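Local coordinates for protein 3-hydroxyacyl-CoA dehydrogenase (Archaeoglobus fulgidus, PDB 1ZEJ) that probably oxidises a hydroxyl group of its substrate with NAD+ as a 3-hydroxyacyl-CoA dehydrogenase-type enzyme and works as a homodimer, at residues L221-L226 / E277-R282; V228-S233 / E249-K254; V260-G265 / Y269-K274. All blocks are in the same frame, centred on the assembly; numbering follows the deposited sequence.

Contact 1: L221-L226 / E277-R282; sequences LDYIGL and EERVER
Y223 and R279 meet across two helices whose backbones stand well apart, 8.9 Å between Y223 CA and R279 CA, so long side chains have to bridge the gap. The chain of R279 is extended from CG to NE and lays its CD over one face of the Y223 ring, off-centre toward the rim. R279 CD is 3.5 Å from Y223 CD1, and the methylene makes a CH-pi contact, 3.8 Å from CD to the ring centroid. Farther back, R279 CB lies 3.8 Å from Y223 CE1. The pair joins the end of the long helix 197-224 to the C-terminal helix 275-290 of this all-helical part of the family fold, at the dimer interface. Arginine suits the place because its aliphatic stem can cover a ring while its charged end travels on: in the conformer described, R279 NH2 hydrogen-bonds to N132 O of the second subunit. The guanidinium plane of this conformer is tilted 42° from the ring, and it is the stem that packs on the aromatic face. The tyrosine brings a broad flat surface, and its OH makes a weak hydrogen bond to A275 O. R279 NE, by contrast, is buried here with no partner in the model.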
loop_
_atom_site.group_PDB
_atom_site.type_symbol
_atom_site.label_atom_id
_atom_site.label_comp_id
_atom_site.label_asym_id
_atom_site.label_seq_id
_atom_site.Cartn_x
_atom_site.Cartn_y
_atom_site.Cartn_z
ATOM N N LEU A 221 2.082 -11.090 5.020
ATOM C CA LEU A 221 1.209 -12.186 5.438
ATOM C C LEU A 221 1.974 -13.321 6.064
ATOM O O LEU A 221 1.554 -13.830 7.116
ATOM C CB LEU A 221 0.320 -12.650 4.264
ATOM C CG LEU A 221 -0.970 -13.414 4.539
ATOM C CD1 LEU A 221 -1.928 -12.625 5.465
ATOM C CD2 LEU A 221 -1.597 -13.632 3.191
ATOM N N ASP A 222 3.141 -13.670 5.509
ATOM C CA ASP A 222 3.989 -14.732 6.070
ATOM C C ASP A 222 4.406 -14.459 7.522
ATOM O O ASP A 222 4.529 -15.367 8.318
ATOM C CB ASP A 222 5.258 -14.949 5.216
ATOM C CG ASP A 222 5.000 -15.816 3.972
ATOM O OD1 ASP A 222 3.999 -16.571 3.961
ATOM O OD2 ASP A 222 5.815 -15.767 3.025
ATOM N N TYR A 223 4.685 -13.202 7.818
ATOM C CA TYR A 223 5.049 -12.761 9.157
ATOM C C TYR A 223 3.840 -12.705 10.079
ATOM O O TYR A 223 3.957 -13.034 11.257
ATOM C CB TYR A 223 5.638 -11.365 9.084
ATOM C CG TYR A 223 7.024 -11.353 8.589
ATOM C CD1 TYR A 223 8.071 -11.633 9.441
ATOM C CD2 TYR A 223 7.302 -11.129 7.263
ATOM C CE1 TYR A 223 9.358 -11.623 9.002
ATOM C CE2 TYR A 223 8.592 -11.144 6.815
ATOM C CZ TYR A 223 9.613 -11.390 7.739
ATOM O OH TYR A 223 10.892 -11.416 7.299
ATOM N N ILE A 224 2.702 -12.247 9.562
ATOM C CA ILE A 224 1.424 -12.321 10.280
ATOM C C ILE A 224 1.159 -13.779 10.651
ATOM O O ILE A 224 0.828 -14.082 11.800
ATOM C CB ILE A 224 0.251 -11.718 9.442
ATOM C CG1 ILE A 224 0.268 -10.185 9.553
ATOM C CG2 ILE A 224 -1.132 -12.237 9.894
ATOM C CD1 ILE A 224 -0.445 -9.503 8.417
ATOM N N GLY A 225 1.337 -14.681 9.675
ATOM C CA GLY A 225 1.014 -16.084 9.848
ATOM C C GLY A 225 -0.177 -16.387 8.974
ATOM O O GLY A 225 -1.208 -15.725 9.076
ATOM N N LEU A 226 -0.006 -17.331 8.048
ATOM C CA LEU A 226 -1.066 -17.675 7.115
ATOM C C LEU A 226 -2.247 -18.310 7.837
ATOM O O LEU A 226 -3.374 -18.035 7.469
ATOM C CB LEU A 226 -0.554 -18.615 6.022
ATOM C CG LEU A 226 -0.008 -17.970 4.757
ATOM C CD1 LEU A 226 1.004 -16.881 5.033
ATOM C CD2 LEU A 226 0.554 -19.063 3.811
ATOM N N GLU A 277 13.972 -10.954 13.309
ATOM C CA GLU A 277 14.944 -9.953 13.716
ATOM C C GLU A 277 15.276 -9.017 12.552
ATOM O O GLU A 277 15.342 -7.800 12.737
ATOM C CB GLU A 277 16.220 -10.637 14.225
ATOM C CG GLU A 277 15.993 -11.453 15.478
ATOM N N GLU A 278 15.493 -9.587 11.358
ATOM C CA GLU A 278 15.768 -8.777 10.167
ATOM C C GLU A 278 14.596 -7.877 9.767
ATOM O O GLU A 278 14.806 -6.732 9.377
ATOM C CB GLU A 278 16.223 -9.640 8.986
ATOM C CG GLU A 278 17.599 -10.202 9.277
ATOM C CD GLU A 278 18.112 -11.219 8.283
ATOM O OE1 GLU A 278 17.603 -11.265 7.150
ATOM O OE2 GLU A 278 19.067 -11.945 8.649
ATOM N N ARG A 279 13.366 -8.390 9.833
ATOM C CA ARG A 279 12.190 -7.540 9.643
ATOM C C ARG A 279 12.223 -6.259 10.499
ATOM O O ARG A 279 12.023 -5.159 9.987
ATOM C CB ARG A 279 10.911 -8.321 9.944
ATOM C CG ARG A 279 9.657 -7.455 10.075
ATOM C CD ARG A 279 8.424 -8.264 10.381
ATOM N NE ARG A 279 7.210 -7.435 10.475
ATOM C CZ ARG A 279 6.825 -6.736 11.546
ATOM N NH1 ARG A 279 7.551 -6.715 12.663
ATOM N NH2 ARG A 279 5.700 -6.034 11.487
ATOM N N VAL A 280 12.398 -6.425 11.804
ATOM C CA VAL A 280 12.434 -5.281 12.728
ATOM C C VAL A 280 13.596 -4.309 12.407
ATOM O O VAL A 280 13.392 -3.094 12.400
ATOM C CB VAL A 280 12.486 -5.753 14.203
ATOM C CG1 VAL A 280 12.561 -4.568 15.190
ATOM C CG2 VAL A 280 11.261 -6.596 14.537
ATOM N N GLU A 281 14.785 -4.854 12.119
ATOM C CA GLU A 281 15.947 -4.039 11.725
ATOM C C GLU A 281 15.625 -3.186 10.494
ATOM O O GLU A 281 15.890 -1.974 10.460
ATOM C CB GLU A 281 17.193 -4.920 11.430
ATOM C CG GLU A 281 17.776 -5.574 12.659
ATOM C CD GLU A 281 18.976 -6.511 12.371
ATOM O OE1 GLU A 281 19.264 -6.817 11.181
ATOM O OE2 GLU A 281 19.639 -6.931 13.357
ATOM N N ARG A 282 15.030 -3.800 9.489
ATOM C CA ARG A 282 14.691 -3.051 8.262
ATOM C C ARG A 282 13.629 -1.989 8.502
ATOM O O ARG A 282 13.719 -0.884 7.976
ATOM C CB ARG A 282 14.237 -4.006 7.163
ATOM C CG ARG A 282 15.323 -4.936 6.680
ATOM C CD ARG A 282 14.742 -5.836 5.632
ATOM N NE ARG A 282 14.506 -5.113 4.371
ATOM C CZ ARG A 282 13.618 -5.478 3.442
ATOM N NH1 ARG A 282 12.859 -6.564 3.621
ATOM N NH2 ARG A 282 13.471 -4.763 2.329
#

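Contact 2: V228-S233 / E249-K254; sequences VAYYAS and EWLQEK
Across an oblique crossing of helices 226-240 and 249-256, L251 meets the edge of the Y230 ring and forms with it the apolar heart of the contact. The short helical segments run at 133° to each other, about midway between perpendicular and antiparallel, with their axes 10.2 Å apart at closest approach. Y230 CA and L251 CA are the nearest pair of alpha carbons, at 6.8 Å.

Among the apolar contacts, L251 CD2 lies near the plane of the tyrosine ring, 3.4 Å from Y230 CD1. The same methyl is 3.7 Å from Y230 CB, so it fills the angle between ring and backbone. With CG anti to the backbone N (chi1 -168°) the ring of Y230 is carried toward helix 249-256, where it and the L251 side chain slide past each other in opposite directions. Leucine fits here because a branched end can touch both the ring edge and the beta carbon. A229 meets L251 more loosely, through its backbone, with A229 C 4.4 Å from L251 CD2.

The polar part lies beside the hydroxyl end of the ring. Q252 CB approaches the ring obliquely, 4.0 Å from Y230 CE1, and Q252 OE1 stands 3.3 Å from Y230 OH, with the amide almost perpendicular to the ring. An alanine in place of Y230 is likely to leave L251 CD2 without its ring partner and open a gap beside Q252.

Within helix 226-240, in the conformer described, S233 OG donates a hydrogen bond to Y230 O, one turn back, from above the carbonyl plane.

P247, just before helix 249-256, packs on Y230 and S233. The whole is an obliquely crossed pair of successive helices of the C-terminal domain, folded back on one another.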
loop_
_atom_site.group_PDB
_atom_site.type_symbol
_atom_site.label_atom_id
_atom_site.label_comp_id
_atom_site.label_asym_id
_atom_site.label_seq_id
_atom_site.Cartn_x
_atom_site.Cartn_y
_atom_site.Cartn_z
ATOM N N VAL A 228 -3.021 -17.679 11.040
ATOM C CA VAL A 228 -3.595 -16.548 11.741
ATOM C C VAL A 228 -4.514 -15.780 10.805
ATOM O O VAL A 228 -5.664 -15.490 11.151
ATOM C CB VAL A 228 -2.485 -15.613 12.301
ATOM C CG1 VAL A 228 -3.065 -14.281 12.718
ATOM C CG2 VAL A 228 -1.799 -16.286 13.469
ATOM N N ALA A 229 -4.017 -15.489 9.607
ATOM C CA ALA A 229 -4.775 -14.725 8.632
ATOM C C ALA A 229 -6.031 -15.436 8.160
ATOM O O ALA A 229 -7.074 -14.815 8.031
ATOM C CB ALA A 229 -3.889 -14.348 7.441
ATOM N N TYR A 230 -5.951 -16.737 7.923
ATOM C CA TYR A 230 -7.108 -17.467 7.460
ATOM C C TYR A 230 -8.243 -17.482 8.494
ATOM O O TYR A 230 -9.390 -17.224 8.155
ATOM C CB TYR A 230 -6.743 -18.909 7.129
ATOM C CG TYR A 230 -7.839 -19.616 6.367
ATOM C CD1 TYR A 230 -7.979 -19.430 4.992
ATOM C CD2 TYR A 230 -8.736 -20.459 7.007
ATOM C CE1 TYR A 230 -8.981 -20.045 4.277
ATOM C CE2 TYR A 230 -9.749 -21.087 6.293
ATOM C CZ TYR A 230 -9.860 -20.864 4.921
ATOM O OH TYR A 230 -10.840 -21.479 4.168
ATOM N N TYR A 231 -7.913 -17.822 9.734
ATOM C CA TYR A 231 -8.892 -17.816 10.822
ATOM C C TYR A 231 -9.329 -16.388 11.182
ATOM O O TYR A 231 -10.466 -16.183 11.524
ATOM C CB TYR A 231 -8.347 -18.563 12.047
ATOM C CG TYR A 231 -8.086 -20.025 11.777
ATOM C CD1 TYR A 231 -9.132 -20.892 11.439
ATOM C CD2 TYR A 231 -6.795 -20.550 11.857
ATOM C CE1 TYR A 231 -8.893 -22.226 11.177
ATOM C CE2 TYR A 231 -6.543 -21.880 11.598
ATOM C CZ TYR A 231 -7.587 -22.722 11.256
ATOM O OH TYR A 231 -7.329 -24.059 11.017
ATOM N N ALA A 232 -8.453 -15.404 11.077
ATOM C CA ALA A 232 -8.849 -14.017 11.375
ATOM C C ALA A 232 -9.779 -13.498 10.295
ATOM O O ALA A 232 -10.853 -13.000 10.596
ATOM C CB ALA A 232 -7.649 -13.106 11.528
ATOM N N SER A 233 -9.415 -13.661 9.033
ATOM C CA SER A 233 -10.325 -13.270 7.941
ATOM C C SER A 233 -11.650 -14.008 7.998
ATOM O O SER A 233 -12.712 -13.378 7.883
ATOM C CB SER A 233 -9.675 -13.548 6.578
ATOM O OG SER A 233 -9.711 -14.939 6.283
ATOM N N GLU A 249 -9.110 -19.694 -1.093
ATOM C CA GLU A 249 -8.781 -21.101 -1.299
ATOM C C GLU A 249 -7.278 -21.433 -1.308
ATOM O O GLU A 249 -6.866 -22.451 -0.744
ATOM C CB GLU A 249 -9.392 -21.553 -2.629
ATOM C CG GLU A 249 -9.141 -23.011 -2.985
ATOM C CD GLU A 249 -9.719 -23.375 -4.333
ATOM O OE1 GLU A 249 -9.336 -22.727 -5.333
ATOM O OE2 GLU A 249 -10.548 -24.324 -4.396
ATOM N N TRP A 250 -6.470 -20.593 -1.956
ATOM C CA TRP A 250 -5.011 -20.813 -2.018
ATOM C C TRP A 250 -4.416 -20.885 -0.608
ATOM O O TRP A 250 -3.458 -21.614 -0.360
ATOM C CB TRP A 250 -4.292 -19.738 -2.874
ATOM C CG TRP A 250 -4.258 -18.343 -2.334
ATOM C CD1 TRP A 250 -5.035 -17.302 -2.738
ATOM C CD2 TRP A 250 -3.370 -17.809 -1.329
ATOM N NE1 TRP A 250 -4.710 -16.162 -2.042
ATOM C CE2 TRP A 250 -3.697 -16.437 -1.170
ATOM C CE3 TRP A 250 -2.352 -18.360 -0.528
ATOM C CZ2 TRP A 250 -3.054 -15.612 -0.255
ATOM C CZ3 TRP A 250 -1.714 -17.536 0.401
ATOM C CH2 TRP A 250 -2.062 -16.164 0.519
ATOM N N LEU A 251 -5.015 -20.125 0.298
ATOM C CA LEU A 251 -4.563 -20.037 1.674
ATOM C C LEU A 251 -4.833 -21.338 2.407
ATOM O O LEU A 251 -4.037 -21.770 3.237
ATOM C CB LEU A 251 -5.286 -18.881 2.365
ATOM C CG LEU A 251 -4.718 -18.294 3.653
ATOM C CD1 LEU A 251 -3.319 -17.797 3.446
ATOM C CD2 LEU A 251 -5.584 -17.119 4.152
ATOM N N GLN A 252 -5.949 -21.978 2.084
ATOM C CA GLN A 252 -6.336 -23.196 2.789
ATOM C C GLN A 252 -5.443 -24.389 2.431
ATOM O O GLN A 252 -5.144 -25.215 3.287
ATOM C CB GLN A 252 -7.836 -23.472 2.622
ATOM C CG GLN A 252 -8.258 -24.342 1.445
ATOM C CD GLN A 252 -9.762 -24.233 1.160
ATOM O OE1 GLN A 252 -10.360 -23.149 1.305
ATOM N NE2 GLN A 252 -10.375 -25.350 0.764
ATOM N N GLU A 253 -4.967 -24.437 1.184
ATOM C CA GLU A 253 -4.013 -25.462 0.767
ATOM C C GLU A 253 -2.688 -25.316 1.522
ATOM O O GLU A 253 -2.062 -26.305 1.889
ATOM C CB GLU A 253 -3.762 -25.388 -0.752
ATOM N N LYS A 254 -2.257 -24.079 1.722
ATOM C CA LYS A 254 -1.050 -23.785 2.507
ATOM C C LYS A 254 -1.129 -24.281 3.952
ATOM O O LYS A 254 -0.171 -24.854 4.486
ATOM C CB LYS A 254 -0.782 -22.267 2.499
ATOM C CG LYS A 254 -0.308 -21.709 1.154
ATOM C CD LYS A 254 1.085 -22.185 0.832
ATOM C CE LYS A 254 1.787 -21.286 -0.183
ATOM N NZ LYS A 254 3.148 -21.883 -0.472
#

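Contact 3: V260-G265 / Y269-K274; sequences VGVKAG and YEYGPK
One methyl of V262 lies squarely over the ring of Y271, and this is the close-packed half of the contact. V262 CG2 sits above the ring centre, 3.5 Å from the centroid and only 4° off the ring normal, a CH-pi contact in which the methyl lies at nearly equal distance from all six ring carbons. With CG1 anti to the backbone N (chi1 172°), CG2 is the branch left to face the ring. Valine suits the spot: CG2 covers the ring, and the side chain also packs on Y223 and A275. Tyrosine offers the flat face, and its OH reaches D222 OD2 in a hydrogen bond that fixes the far end of the ring.

The other half is made by backbone and lies nearer solvent. Y271 N donates to G265 O at 3.0 Å with an angle of 161° at the hydrogen. The same oxygen receives a CA-H...O contact from E270 CA at 3.5 Å, while the carboxylate end of exposed E270 makes a long, weak ion pair with K266. G265 has positive phi, which suits glycine, and follows the 3-10 turn 262-264. Before that turn, V260 and G261 form a classic beta bulge opposite K266. Together these features make an irregular connection between helices 249-256 and 275-290, a loop folded back on itself.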
loop_
_atom_site.group_PDB
_atom_site.type_symbol
_atom_site.label_atom_id
_atom_site.label_comp_id
_atom_site.label_asym_id
_atom_site.label_seq_id
_atom_site.Cartn_x
_atom_site.Cartn_y
_atom_site.Cartn_z
ATOM N N VAL A 260 2.664 -22.315 7.034
ATOM C CA VAL A 260 1.913 -21.255 7.702
ATOM C C VAL A 260 2.660 -19.906 7.803
ATOM O O VAL A 260 2.100 -18.933 8.294
ATOM C CB VAL A 260 1.423 -21.697 9.112
ATOM C CG1 VAL A 260 0.401 -22.838 8.989
ATOM C CG2 VAL A 260 2.599 -22.104 10.031
ATOM N N GLY A 261 3.909 -19.859 7.327
ATOM C CA GLY A 261 4.678 -18.626 7.245
ATOM C C GLY A 261 6.062 -18.698 7.844
ATOM O O GLY A 261 6.667 -19.768 7.954
ATOM N N VAL A 262 6.565 -17.534 8.237
ATOM C CA VAL A 262 7.915 -17.383 8.808
ATOM C C VAL A 262 8.160 -18.349 9.971
ATOM O O VAL A 262 9.247 -18.928 10.092
ATOM C CB VAL A 262 8.154 -15.908 9.274
ATOM C CG1 VAL A 262 9.446 -15.761 10.023
ATOM C CG2 VAL A 262 8.145 -14.965 8.078
ATOM N N LYS A 263 7.143 -18.542 10.809
ATOM C CA LYS A 263 7.264 -19.443 11.973
ATOM C C LYS A 263 7.548 -20.897 11.573
ATOM O O LYS A 263 8.245 -21.635 12.292
ATOM C CB LYS A 263 6.016 -19.344 12.869
ATOM C CG LYS A 263 4.830 -20.242 12.459
ATOM C CD LYS A 263 3.521 -19.853 13.191
ATOM C CE LYS A 263 2.658 -18.940 12.351
ATOM N NZ LYS A 263 1.315 -18.669 12.962
ATOM N N ALA A 264 7.044 -21.310 10.410
ATOM C CA ALA A 264 7.304 -22.651 9.887
ATOM C C ALA A 264 8.448 -22.662 8.875
ATOM O O ALA A 264 8.788 -23.695 8.326
ATOM C CB ALA A 264 6.047 -23.210 9.261
ATOM N N GLY A 265 9.051 -21.505 8.640
ATOM C CA GLY A 265 10.144 -21.398 7.710
ATOM C C GLY A 265 9.666 -21.385 6.278
ATOM O O GLY A 265 10.487 -21.385 5.365
ATOM N N TYR A 269 6.592 -17.579 0.909
ATOM C CA TYR A 269 8.029 -17.603 0.649
ATOM C C TYR A 269 8.727 -18.451 1.710
ATOM O O TYR A 269 8.079 -18.891 2.650
ATOM C CB TYR A 269 8.558 -16.196 0.698
ATOM C CG TYR A 269 7.870 -15.264 -0.273
ATOM C CD1 TYR A 269 7.919 -15.483 -1.666
ATOM C CD2 TYR A 269 7.160 -14.188 0.177
ATOM C CE1 TYR A 269 7.264 -14.621 -2.543
ATOM C CE2 TYR A 269 6.528 -13.349 -0.671
ATOM C CZ TYR A 269 6.598 -13.536 -2.035
ATOM O OH TYR A 269 5.937 -12.622 -2.850
ATOM N N GLU A 270 10.034 -18.656 1.550
ATOM C CA GLU A 270 10.843 -19.453 2.476
ATOM C C GLU A 270 11.760 -18.525 3.259
ATOM O O GLU A 270 12.228 -17.497 2.726
ATOM C CB GLU A 270 11.657 -20.511 1.723
ATOM C CG GLU A 270 10.763 -21.485 0.954
ATOM C CD GLU A 270 11.503 -22.661 0.329
ATOM O OE1 GLU A 270 12.684 -22.907 0.675
ATOM O OE2 GLU A 270 10.887 -23.361 -0.508
ATOM N N TYR A 271 11.997 -18.886 4.519
ATOM C CA TYR A 271 12.673 -18.014 5.502
ATOM C C TYR A 271 13.781 -18.759 6.249
ATOM O O TYR A 271 13.715 -19.980 6.392
ATOM C CB TYR A 271 11.651 -17.463 6.491
ATOM C CG TYR A 271 10.625 -16.610 5.772
ATOM C CD1 TYR A 271 9.477 -17.174 5.247
ATOM C CD2 TYR A 271 10.843 -15.257 5.565
ATOM C CE1 TYR A 271 8.572 -16.422 4.541
ATOM C CE2 TYR A 271 9.922 -14.479 4.860
ATOM C CZ TYR A 271 8.788 -15.068 4.358
ATOM O OH TYR A 271 7.879 -14.311 3.615
ATOM N N GLY A 272 14.783 -18.002 6.705
ATOM C CA GLY A 272 15.846 -18.511 7.581
ATOM C C GLY A 272 15.566 -18.081 9.002
ATOM O O GLY A 272 14.586 -17.362 9.242
ATOM N N PRO A 273 16.425 -18.494 9.955
ATOM C CA PRO A 273 16.133 -18.314 11.376
ATOM C C PRO A 273 16.060 -16.859 11.873
ATOM O O PRO A 273 15.386 -16.600 12.857
ATOM C CB PRO A 273 17.282 -19.067 12.069
ATOM C CG PRO A 273 18.379 -19.055 11.086
ATOM C CD PRO A 273 17.723 -19.162 9.747
ATOM N N LYS A 274 16.703 -15.918 11.185
ATOM C CA LYS A 274 16.775 -14.536 11.661
ATOM C C LYS A 274 15.696 -13.630 11.041
ATOM O O LYS A 274 15.788 -12.428 11.142
ATOM C CB LYS A 274 18.151 -13.953 11.342
#

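Overall arrangement
All three contacts lie on the same side of the chain's centre, in the helical C-terminal part. Contact 1 joins helices 197-224 and 275-290; contacts 2 and 3 both fall within the chain it spans, contact 2 first, on helices 226-240 and 249-256, then contact 3 in the loop leading to helix 275-290. The centres of contacts 1 and 3 are about 9 Å apart, those of 1 and 2 about 17 Å, and those of 2 and 3 about 16 Å. Residues 221-226 connect them: L221 and L226 pack against contact 2, while D222 and L226 bond to contact 3. Each contact also reaches the second subunit, contact 3 through Y269, placing this region beside the dimer interface.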